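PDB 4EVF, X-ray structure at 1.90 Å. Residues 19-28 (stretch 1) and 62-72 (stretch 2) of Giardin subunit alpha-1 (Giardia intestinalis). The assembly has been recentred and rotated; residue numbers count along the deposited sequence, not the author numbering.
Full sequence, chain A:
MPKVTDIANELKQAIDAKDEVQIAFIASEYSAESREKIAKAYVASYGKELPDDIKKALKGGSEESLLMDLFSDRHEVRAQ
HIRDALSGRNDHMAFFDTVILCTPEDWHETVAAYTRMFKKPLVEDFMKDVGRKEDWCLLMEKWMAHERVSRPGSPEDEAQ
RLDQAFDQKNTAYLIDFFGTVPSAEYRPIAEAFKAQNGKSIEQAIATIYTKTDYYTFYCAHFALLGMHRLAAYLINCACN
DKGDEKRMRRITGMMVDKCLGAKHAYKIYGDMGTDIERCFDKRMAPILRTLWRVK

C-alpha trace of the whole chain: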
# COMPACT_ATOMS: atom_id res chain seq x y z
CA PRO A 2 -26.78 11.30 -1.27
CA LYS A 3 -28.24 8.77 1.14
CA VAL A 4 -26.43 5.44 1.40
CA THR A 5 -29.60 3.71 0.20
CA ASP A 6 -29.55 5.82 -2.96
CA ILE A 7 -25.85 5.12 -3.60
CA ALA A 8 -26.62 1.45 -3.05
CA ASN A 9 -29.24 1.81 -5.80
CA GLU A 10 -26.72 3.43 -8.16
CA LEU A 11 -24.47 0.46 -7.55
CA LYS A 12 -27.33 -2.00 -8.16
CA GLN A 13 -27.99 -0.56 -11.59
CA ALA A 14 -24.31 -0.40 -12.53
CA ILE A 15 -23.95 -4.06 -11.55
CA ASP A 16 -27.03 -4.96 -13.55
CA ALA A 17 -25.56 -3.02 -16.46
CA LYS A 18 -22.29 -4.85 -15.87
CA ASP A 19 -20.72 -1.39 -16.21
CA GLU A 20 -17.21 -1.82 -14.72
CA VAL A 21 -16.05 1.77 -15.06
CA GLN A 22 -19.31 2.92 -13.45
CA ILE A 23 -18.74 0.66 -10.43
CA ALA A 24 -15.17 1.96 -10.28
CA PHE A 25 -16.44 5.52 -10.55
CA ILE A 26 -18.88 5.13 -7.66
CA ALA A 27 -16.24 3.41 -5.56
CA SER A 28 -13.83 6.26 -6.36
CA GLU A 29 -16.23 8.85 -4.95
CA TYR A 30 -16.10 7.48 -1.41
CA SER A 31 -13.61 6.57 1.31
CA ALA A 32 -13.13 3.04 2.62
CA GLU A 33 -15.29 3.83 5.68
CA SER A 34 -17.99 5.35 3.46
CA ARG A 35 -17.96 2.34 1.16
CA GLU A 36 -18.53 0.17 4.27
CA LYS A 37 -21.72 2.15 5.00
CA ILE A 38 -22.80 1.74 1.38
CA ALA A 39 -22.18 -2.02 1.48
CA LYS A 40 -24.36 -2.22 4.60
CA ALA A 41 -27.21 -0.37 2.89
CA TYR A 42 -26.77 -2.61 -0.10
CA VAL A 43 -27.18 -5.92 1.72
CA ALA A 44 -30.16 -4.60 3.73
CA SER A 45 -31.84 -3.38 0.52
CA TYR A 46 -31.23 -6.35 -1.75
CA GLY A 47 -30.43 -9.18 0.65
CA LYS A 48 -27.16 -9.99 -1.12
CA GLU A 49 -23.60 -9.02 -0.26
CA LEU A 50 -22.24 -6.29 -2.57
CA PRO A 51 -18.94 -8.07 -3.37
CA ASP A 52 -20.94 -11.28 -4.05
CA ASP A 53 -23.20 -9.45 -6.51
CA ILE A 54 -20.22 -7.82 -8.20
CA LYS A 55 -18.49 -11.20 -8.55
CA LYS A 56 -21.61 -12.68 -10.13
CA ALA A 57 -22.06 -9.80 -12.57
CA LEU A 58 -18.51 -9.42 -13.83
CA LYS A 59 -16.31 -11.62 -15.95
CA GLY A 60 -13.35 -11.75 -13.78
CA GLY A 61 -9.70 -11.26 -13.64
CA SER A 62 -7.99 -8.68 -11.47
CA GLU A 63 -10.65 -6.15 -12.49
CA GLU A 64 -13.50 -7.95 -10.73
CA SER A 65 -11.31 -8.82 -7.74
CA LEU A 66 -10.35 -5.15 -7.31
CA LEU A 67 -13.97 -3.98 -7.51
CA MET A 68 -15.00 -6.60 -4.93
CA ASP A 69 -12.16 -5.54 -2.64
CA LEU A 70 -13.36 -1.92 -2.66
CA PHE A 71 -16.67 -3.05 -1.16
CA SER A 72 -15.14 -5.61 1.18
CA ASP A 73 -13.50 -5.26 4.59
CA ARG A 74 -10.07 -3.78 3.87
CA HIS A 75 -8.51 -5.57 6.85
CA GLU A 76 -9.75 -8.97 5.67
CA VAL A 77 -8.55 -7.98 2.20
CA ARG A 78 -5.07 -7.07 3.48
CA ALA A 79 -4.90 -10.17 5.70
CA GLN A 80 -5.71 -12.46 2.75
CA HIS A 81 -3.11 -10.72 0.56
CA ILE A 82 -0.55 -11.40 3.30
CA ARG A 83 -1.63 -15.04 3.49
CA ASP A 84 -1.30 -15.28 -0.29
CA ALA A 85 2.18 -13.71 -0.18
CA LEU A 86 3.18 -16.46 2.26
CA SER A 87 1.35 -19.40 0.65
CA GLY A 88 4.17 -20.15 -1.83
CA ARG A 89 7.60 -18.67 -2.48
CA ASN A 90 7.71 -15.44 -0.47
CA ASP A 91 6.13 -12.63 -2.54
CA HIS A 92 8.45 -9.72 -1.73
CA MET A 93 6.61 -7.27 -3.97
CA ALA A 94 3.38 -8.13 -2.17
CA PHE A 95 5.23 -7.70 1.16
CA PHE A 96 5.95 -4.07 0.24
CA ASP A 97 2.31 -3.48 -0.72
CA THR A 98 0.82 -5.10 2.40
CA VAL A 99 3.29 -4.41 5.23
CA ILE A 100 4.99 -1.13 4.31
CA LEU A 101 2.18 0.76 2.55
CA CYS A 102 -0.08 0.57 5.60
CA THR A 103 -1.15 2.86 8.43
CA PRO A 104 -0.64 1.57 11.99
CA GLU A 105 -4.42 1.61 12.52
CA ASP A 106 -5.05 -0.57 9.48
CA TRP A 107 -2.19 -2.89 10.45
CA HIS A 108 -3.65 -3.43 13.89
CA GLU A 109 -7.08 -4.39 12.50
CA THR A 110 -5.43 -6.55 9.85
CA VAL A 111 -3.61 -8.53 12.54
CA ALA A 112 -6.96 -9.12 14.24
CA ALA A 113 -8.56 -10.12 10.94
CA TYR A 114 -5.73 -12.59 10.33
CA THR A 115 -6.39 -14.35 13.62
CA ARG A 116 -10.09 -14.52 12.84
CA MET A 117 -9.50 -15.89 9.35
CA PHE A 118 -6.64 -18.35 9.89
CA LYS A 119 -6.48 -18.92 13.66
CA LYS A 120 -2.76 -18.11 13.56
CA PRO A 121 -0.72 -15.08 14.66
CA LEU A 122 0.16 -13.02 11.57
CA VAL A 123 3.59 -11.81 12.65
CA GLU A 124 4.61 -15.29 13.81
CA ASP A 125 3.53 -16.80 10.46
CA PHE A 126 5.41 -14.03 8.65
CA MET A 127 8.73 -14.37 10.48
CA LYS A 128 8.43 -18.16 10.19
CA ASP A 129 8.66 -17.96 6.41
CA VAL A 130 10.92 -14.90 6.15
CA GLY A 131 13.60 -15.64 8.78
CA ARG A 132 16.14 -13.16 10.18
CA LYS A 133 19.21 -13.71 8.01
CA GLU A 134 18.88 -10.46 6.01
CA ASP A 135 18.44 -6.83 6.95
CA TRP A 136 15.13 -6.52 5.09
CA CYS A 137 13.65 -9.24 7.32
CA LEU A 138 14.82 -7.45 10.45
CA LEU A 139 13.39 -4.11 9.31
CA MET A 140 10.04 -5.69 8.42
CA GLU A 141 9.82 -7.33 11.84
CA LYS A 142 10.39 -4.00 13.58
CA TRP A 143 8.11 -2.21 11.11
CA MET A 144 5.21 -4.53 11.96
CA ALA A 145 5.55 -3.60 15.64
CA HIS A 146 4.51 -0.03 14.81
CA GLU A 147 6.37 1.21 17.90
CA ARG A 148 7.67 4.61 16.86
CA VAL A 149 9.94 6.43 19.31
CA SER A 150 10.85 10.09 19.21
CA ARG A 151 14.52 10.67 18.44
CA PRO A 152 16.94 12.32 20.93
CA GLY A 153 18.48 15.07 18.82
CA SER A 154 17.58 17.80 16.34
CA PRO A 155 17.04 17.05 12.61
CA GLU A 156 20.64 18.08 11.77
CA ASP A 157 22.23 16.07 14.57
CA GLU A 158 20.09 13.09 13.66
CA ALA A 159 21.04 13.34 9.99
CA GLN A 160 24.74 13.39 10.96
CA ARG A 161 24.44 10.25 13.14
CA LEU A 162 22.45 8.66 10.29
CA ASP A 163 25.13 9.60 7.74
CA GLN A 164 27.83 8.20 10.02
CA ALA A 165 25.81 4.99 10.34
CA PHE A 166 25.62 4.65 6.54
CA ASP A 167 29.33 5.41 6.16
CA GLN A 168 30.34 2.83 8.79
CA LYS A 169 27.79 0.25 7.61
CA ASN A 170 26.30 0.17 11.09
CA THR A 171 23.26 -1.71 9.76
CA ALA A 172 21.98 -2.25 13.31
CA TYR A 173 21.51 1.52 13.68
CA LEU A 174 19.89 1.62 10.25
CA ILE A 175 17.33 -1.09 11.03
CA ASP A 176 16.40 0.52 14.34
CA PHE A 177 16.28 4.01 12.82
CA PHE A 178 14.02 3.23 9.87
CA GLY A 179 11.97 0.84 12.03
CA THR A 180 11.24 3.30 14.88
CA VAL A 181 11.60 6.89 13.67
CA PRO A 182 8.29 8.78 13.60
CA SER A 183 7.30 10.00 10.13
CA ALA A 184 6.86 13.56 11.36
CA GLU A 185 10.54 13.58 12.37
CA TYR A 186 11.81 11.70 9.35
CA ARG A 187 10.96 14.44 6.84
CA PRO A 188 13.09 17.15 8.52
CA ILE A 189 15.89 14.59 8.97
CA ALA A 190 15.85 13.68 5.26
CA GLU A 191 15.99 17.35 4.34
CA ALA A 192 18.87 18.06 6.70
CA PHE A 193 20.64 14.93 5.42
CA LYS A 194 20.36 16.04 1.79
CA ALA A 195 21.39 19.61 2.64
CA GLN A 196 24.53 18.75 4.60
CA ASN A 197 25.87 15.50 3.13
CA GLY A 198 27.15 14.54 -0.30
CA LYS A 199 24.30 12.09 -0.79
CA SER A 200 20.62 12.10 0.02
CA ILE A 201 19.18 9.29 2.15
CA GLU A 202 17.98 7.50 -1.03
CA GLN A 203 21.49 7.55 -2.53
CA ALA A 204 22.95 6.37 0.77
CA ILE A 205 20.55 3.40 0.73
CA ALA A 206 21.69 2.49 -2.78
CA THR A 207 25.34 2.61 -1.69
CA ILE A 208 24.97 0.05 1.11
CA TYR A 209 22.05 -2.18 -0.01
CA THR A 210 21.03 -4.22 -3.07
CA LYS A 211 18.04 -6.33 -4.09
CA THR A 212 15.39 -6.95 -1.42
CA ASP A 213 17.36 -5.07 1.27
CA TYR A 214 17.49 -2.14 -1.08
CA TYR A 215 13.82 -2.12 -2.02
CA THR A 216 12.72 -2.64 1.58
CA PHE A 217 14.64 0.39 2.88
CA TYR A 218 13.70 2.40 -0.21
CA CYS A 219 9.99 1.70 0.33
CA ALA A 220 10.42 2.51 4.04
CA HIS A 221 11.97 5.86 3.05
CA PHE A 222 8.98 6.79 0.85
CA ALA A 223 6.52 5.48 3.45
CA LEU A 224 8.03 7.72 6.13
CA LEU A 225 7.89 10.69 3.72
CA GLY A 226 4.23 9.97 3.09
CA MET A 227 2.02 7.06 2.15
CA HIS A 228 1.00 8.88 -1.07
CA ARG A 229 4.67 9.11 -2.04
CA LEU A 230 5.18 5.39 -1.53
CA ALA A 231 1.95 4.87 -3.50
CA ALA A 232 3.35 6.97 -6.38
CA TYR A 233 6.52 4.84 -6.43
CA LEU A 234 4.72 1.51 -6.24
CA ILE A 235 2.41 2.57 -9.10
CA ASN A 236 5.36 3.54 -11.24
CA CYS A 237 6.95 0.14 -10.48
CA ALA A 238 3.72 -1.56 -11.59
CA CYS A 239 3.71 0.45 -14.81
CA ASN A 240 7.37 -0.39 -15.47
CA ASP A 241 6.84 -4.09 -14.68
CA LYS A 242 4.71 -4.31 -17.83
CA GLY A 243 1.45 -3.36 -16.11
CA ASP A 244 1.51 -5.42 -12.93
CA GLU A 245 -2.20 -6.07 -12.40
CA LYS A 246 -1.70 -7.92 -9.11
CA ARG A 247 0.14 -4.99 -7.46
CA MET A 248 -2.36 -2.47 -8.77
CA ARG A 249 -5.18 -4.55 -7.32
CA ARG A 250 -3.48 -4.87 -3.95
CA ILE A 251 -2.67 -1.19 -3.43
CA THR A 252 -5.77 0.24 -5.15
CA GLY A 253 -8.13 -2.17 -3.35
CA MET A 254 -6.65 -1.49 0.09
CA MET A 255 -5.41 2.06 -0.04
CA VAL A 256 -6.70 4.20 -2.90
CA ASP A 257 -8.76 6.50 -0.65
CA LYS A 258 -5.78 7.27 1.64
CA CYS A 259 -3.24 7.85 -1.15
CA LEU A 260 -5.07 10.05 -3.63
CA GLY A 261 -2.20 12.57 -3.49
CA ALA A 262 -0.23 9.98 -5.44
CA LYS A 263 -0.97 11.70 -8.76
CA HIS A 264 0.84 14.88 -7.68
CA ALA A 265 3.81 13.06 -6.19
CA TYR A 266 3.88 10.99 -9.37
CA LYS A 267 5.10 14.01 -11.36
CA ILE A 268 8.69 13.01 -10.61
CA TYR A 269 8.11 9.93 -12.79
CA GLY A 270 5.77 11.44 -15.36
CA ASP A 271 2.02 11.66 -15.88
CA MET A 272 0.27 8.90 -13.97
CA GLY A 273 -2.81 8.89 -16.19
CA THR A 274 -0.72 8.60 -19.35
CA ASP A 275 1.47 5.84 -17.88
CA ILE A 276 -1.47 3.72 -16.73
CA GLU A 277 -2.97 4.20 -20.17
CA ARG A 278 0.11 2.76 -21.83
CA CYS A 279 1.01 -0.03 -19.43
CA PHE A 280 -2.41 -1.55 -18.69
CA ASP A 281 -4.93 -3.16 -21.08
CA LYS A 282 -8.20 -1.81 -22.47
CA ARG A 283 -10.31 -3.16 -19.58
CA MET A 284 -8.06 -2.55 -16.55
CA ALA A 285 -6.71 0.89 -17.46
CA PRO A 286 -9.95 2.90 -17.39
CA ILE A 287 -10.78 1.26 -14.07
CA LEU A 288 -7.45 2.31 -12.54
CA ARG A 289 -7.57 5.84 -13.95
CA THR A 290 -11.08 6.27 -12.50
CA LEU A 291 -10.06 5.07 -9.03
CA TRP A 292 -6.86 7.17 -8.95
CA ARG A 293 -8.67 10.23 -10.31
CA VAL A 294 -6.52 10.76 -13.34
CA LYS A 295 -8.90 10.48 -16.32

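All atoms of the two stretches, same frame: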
# COMPACT_ATOMS: atom_id res chain seq x y z
N ASP A 19 -21.55 -2.54 -15.90
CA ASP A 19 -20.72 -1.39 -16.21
C ASP A 19 -19.55 -1.29 -15.22
O ASP A 19 -19.70 -0.75 -14.12
CB ASP A 19 -21.60 -0.14 -16.14
CG ASP A 19 -20.93 1.10 -16.70
OD1 ASP A 19 -19.70 1.07 -16.95
OD2 ASP A 19 -21.64 2.12 -16.87
N GLU A 20 -18.38 -1.79 -15.61
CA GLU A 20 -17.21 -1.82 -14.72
C GLU A 20 -16.68 -0.44 -14.35
O GLU A 20 -16.39 -0.16 -13.18
CB GLU A 20 -16.09 -2.65 -15.34
CG GLU A 20 -16.33 -4.14 -15.28
CD GLU A 20 -15.16 -4.92 -15.85
OE1 GLU A 20 -14.49 -4.43 -16.78
OE2 GLU A 20 -14.92 -6.04 -15.36
N VAL A 21 -16.55 0.43 -15.34
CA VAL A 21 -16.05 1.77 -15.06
C VAL A 21 -17.02 2.51 -14.14
O VAL A 21 -16.59 3.28 -13.27
CB VAL A 21 -15.79 2.58 -16.35
CG1 VAL A 21 -15.35 3.98 -16.00
CG2 VAL A 21 -14.71 1.90 -17.19
N GLN A 22 -18.31 2.27 -14.30
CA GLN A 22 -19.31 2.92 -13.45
C GLN A 22 -19.21 2.44 -11.99
O GLN A 22 -19.37 3.23 -11.06
CB GLN A 22 -20.72 2.72 -13.99
CG GLN A 22 -21.81 3.37 -13.15
CD GLN A 22 -21.62 4.87 -12.99
OE1 GLN A 22 -20.77 5.48 -13.64
NE2 GLN A 22 -22.41 5.48 -12.11
N ILE A 23 -18.95 1.15 -11.79
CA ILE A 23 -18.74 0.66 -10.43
C ILE A 23 -17.47 1.28 -9.86
O ILE A 23 -17.44 1.73 -8.71
CB ILE A 23 -18.65 -0.87 -10.39
CG1 ILE A 23 -19.97 -1.49 -10.86
CG2 ILE A 23 -18.24 -1.36 -9.00
CD1 ILE A 23 -19.86 -2.96 -11.21
N ALA A 24 -16.41 1.32 -10.67
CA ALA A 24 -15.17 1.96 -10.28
C ALA A 24 -15.40 3.43 -9.96
O ALA A 24 -14.86 3.95 -8.99
CB ALA A 24 -14.10 1.79 -11.38
N PHE A 25 -16.22 4.09 -10.76
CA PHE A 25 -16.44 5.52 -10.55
C PHE A 25 -17.14 5.79 -9.22
O PHE A 25 -16.76 6.72 -8.48
CB PHE A 25 -17.23 6.16 -11.68
CG PHE A 25 -17.55 7.61 -11.42
CD1 PHE A 25 -16.55 8.56 -11.45
CD2 PHE A 25 -18.84 8.01 -11.11
CE1 PHE A 25 -16.82 9.89 -11.19
CE2 PHE A 25 -19.13 9.34 -10.85
CZ PHE A 25 -18.12 10.28 -10.89
N ILE A 26 -18.16 5.00 -8.93
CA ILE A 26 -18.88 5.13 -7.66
C ILE A 26 -17.95 4.82 -6.50
O ILE A 26 -17.93 5.54 -5.50
CB ILE A 26 -20.11 4.21 -7.60
CG1 ILE A 26 -21.15 4.62 -8.64
CG2 ILE A 26 -20.72 4.25 -6.21
CD1 ILE A 26 -22.13 3.53 -9.00
N ALA A 27 -17.17 3.76 -6.63
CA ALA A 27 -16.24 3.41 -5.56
C ALA A 27 -15.25 4.55 -5.33
O ALA A 27 -14.86 4.81 -4.19
CB ALA A 27 -15.51 2.11 -5.89
N SER A 28 -14.87 5.24 -6.41
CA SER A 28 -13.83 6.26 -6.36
C SER A 28 -14.30 7.52 -5.64
O SER A 28 -13.50 8.34 -5.19
CB SER A 28 -13.40 6.63 -7.78
OG SER A 28 -14.30 7.57 -8.36
N SER A 62 -8.35 -9.61 -12.54
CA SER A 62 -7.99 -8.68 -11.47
C SER A 62 -8.97 -7.52 -11.36
O SER A 62 -9.06 -6.90 -10.30
CB SER A 62 -6.56 -8.15 -11.67
OG SER A 62 -5.60 -9.14 -11.35
N GLU A 63 -9.68 -7.24 -12.46
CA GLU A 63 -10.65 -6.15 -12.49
C GLU A 63 -11.80 -6.41 -11.52
O GLU A 63 -12.16 -5.55 -10.72
CB GLU A 63 -11.23 -5.96 -13.90
CG GLU A 63 -10.27 -5.33 -14.92
CD GLU A 63 -9.40 -6.35 -15.60
OE1 GLU A 63 -9.42 -7.52 -15.16
OE2 GLU A 63 -8.70 -5.98 -16.58
N GLU A 64 -12.39 -7.60 -11.61
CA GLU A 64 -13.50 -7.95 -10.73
C GLU A 64 -13.02 -8.03 -9.29
O GLU A 64 -13.65 -7.50 -8.38
CB GLU A 64 -14.18 -9.25 -11.18
CG GLU A 64 -13.86 -10.46 -10.33
CD GLU A 64 -14.80 -11.62 -10.58
OE1 GLU A 64 -14.52 -12.73 -10.07
OE2 GLU A 64 -15.82 -11.43 -11.28
N SER A 65 -11.87 -8.67 -9.08
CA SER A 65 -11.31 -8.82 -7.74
C SER A 65 -11.11 -7.47 -7.06
O SER A 65 -11.48 -7.30 -5.89
CB SER A 65 -9.98 -9.58 -7.78
OG SER A 65 -10.21 -10.93 -8.14
N LEU A 66 -10.54 -6.51 -7.79
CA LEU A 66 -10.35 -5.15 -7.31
C LEU A 66 -11.66 -4.48 -6.91
O LEU A 66 -11.77 -3.87 -5.84
CB LEU A 66 -9.63 -4.31 -8.37
CG LEU A 66 -9.56 -2.79 -8.14
CD1 LEU A 66 -9.01 -2.45 -6.77
CD2 LEU A 66 -8.73 -2.07 -9.22
N LEU A 67 -12.67 -4.59 -7.78
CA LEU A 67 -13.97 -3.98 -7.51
C LEU A 67 -14.66 -4.57 -6.27
O LEU A 67 -15.25 -3.83 -5.46
CB LEU A 67 -14.87 -4.05 -8.76
CG LEU A 67 -14.31 -3.24 -9.94
CD1 LEU A 67 -15.12 -3.43 -11.22
CD2 LEU A 67 -14.19 -1.77 -9.58
N MET A 68 -14.57 -5.88 -6.14
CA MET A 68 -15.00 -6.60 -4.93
C MET A 68 -14.30 -6.09 -3.69
O MET A 68 -14.94 -5.82 -2.67
CB MET A 68 -14.72 -8.11 -5.06
CG MET A 68 -15.50 -8.80 -6.16
SD MET A 68 -14.99 -10.52 -6.37
CE MET A 68 -15.41 -11.24 -4.78
N ASP A 69 -12.98 -5.98 -3.76
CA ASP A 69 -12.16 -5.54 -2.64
C ASP A 69 -12.64 -4.19 -2.11
O ASP A 69 -12.72 -3.98 -0.89
CB ASP A 69 -10.68 -5.41 -3.06
CG ASP A 69 -10.01 -6.75 -3.31
OD1 ASP A 69 -10.58 -7.81 -2.96
OD2 ASP A 69 -8.88 -6.75 -3.84
N LEU A 70 -12.93 -3.27 -3.03
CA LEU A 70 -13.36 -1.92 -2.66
C LEU A 70 -14.64 -1.90 -1.84
O LEU A 70 -14.92 -0.91 -1.15
CB LEU A 70 -13.50 -1.04 -3.91
CG LEU A 70 -12.16 -0.76 -4.61
CD1 LEU A 70 -12.38 -0.25 -6.04
CD2 LEU A 70 -11.31 0.22 -3.80
N PHE A 71 -15.42 -2.97 -1.92
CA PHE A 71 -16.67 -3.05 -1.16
C PHE A 71 -16.63 -4.17 -0.12
O PHE A 71 -17.66 -4.58 0.46
CB PHE A 71 -17.87 -3.11 -2.10
CG PHE A 71 -18.11 -1.81 -2.82
CD1 PHE A 71 -18.54 -0.69 -2.12
CD2 PHE A 71 -17.83 -1.68 -4.18
CE1 PHE A 71 -18.73 0.52 -2.77
CE2 PHE A 71 -18.02 -0.48 -4.83
CZ PHE A 71 -18.47 0.62 -4.13
N SER A 72 -15.41 -4.63 0.13
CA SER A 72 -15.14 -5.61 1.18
C SER A 72 -14.47 -4.95 2.38
O SER A 72 -14.20 -3.76 2.36
CB SER A 72 -14.27 -6.73 0.62
OG SER A 72 -14.95 -7.40 -0.42

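Residues 19-28 and 62-72 of Giardin subunit alpha-1 meet through two helices that run in the same general direction, their axes inclined by 30° and 10.4 Å apart at closest approach. The backbones draw nearer toward the C-terminal part of the contact: the CA atoms of Glu 20 and Glu 63 lie 8.2 Å apart, whereas Ala 24 CA to Leu 67 CA and Ala 27 CA to Leu 70 CA are both 6.7 Å. The two closer pairs each set an alanine opposite a leucine, so one short side chain and one long one fill the gap. The contact is modest, burying 361 Å² summed over both sides, and no hydrogen bond crosses it.

Apolar packing centres on Leu 67, which gives up the largest area to the other stretch, 85 Å². Its CA-to-CB bond points toward the first helix; its rotamer is m,t, and both methyl groups face the first helix near Ile 23 CG2. Leu 67 CD2 lies 4.1 Å from Ile 23 CG2 and 4.0 Å from Ala 24 CB; it also reaches the backbone, with Ala 24 CA 3.9 Å from Leu 67 CD2. Leu 67 CD1 lies 4.4 Å from Ile 23 CG2, 4.0 Å from Glu 20 O and 4.3 Å from Glu 20 CG. The same oxygen accepts the helical bond from Ala 24 N (2.9 Å, Ala 24 N to Glu 20 O); its contact with Leu 67 CD1 is van der Waals packing.

Farther along, Ala 27 points its CB toward the second stretch and touches two residues: Leu 70 CD1 is 3.9 Å from Ala 27 CB, and Phe 71 CZ is 3.8 Å from the same methyl.

The aromatic contacts belong to Phe 71, which follows the second helix. Its CA-to-CB bond points sideways, but the end of the ring comes nearer the first helix and meets side chains one turn apart. Ile 23 CG2 approaches the ring edge, near its plane, 4.3 Å from Phe 71 CE2; Ala 27 CB lies oblique to the ring. Ile 23 CG2 therefore touches both Leu 67 and Phe 71, linking their contacts into one apolar patch.

The acidic residues Glu 20 and Glu 63 meet without pairing: Glu 20 OE2 is 4.0 Å from Glu 63 CB, a contact with carbon. Both Glu 20 carboxylate oxygens are hydrogen-bonded elsewhere in the structure. Glu 63 starts toward the first helix, but the end of its side chain leads away, and the nearest carboxylate oxygens, Glu 20 OE2 and Glu 63 OE1, are 5.7 Å apart.

Side-chain hydrogen bonds form within each stretch. Asp 19 caps the first helix: Gln 22 N donates to Asp 19 OD1 at 3.2 Å, a weak bond. Ser 28 OG donates to Phe 25 O at 2.6 Å. In the second stretch Ser 72 OG donates to Met 68 O at 2.7 Å; the same carbonyl accepts from Phe 71 N (3.0 Å, Phe 71 N to Met 68 O), joining the aromatic residue's backbone to the last helical turn.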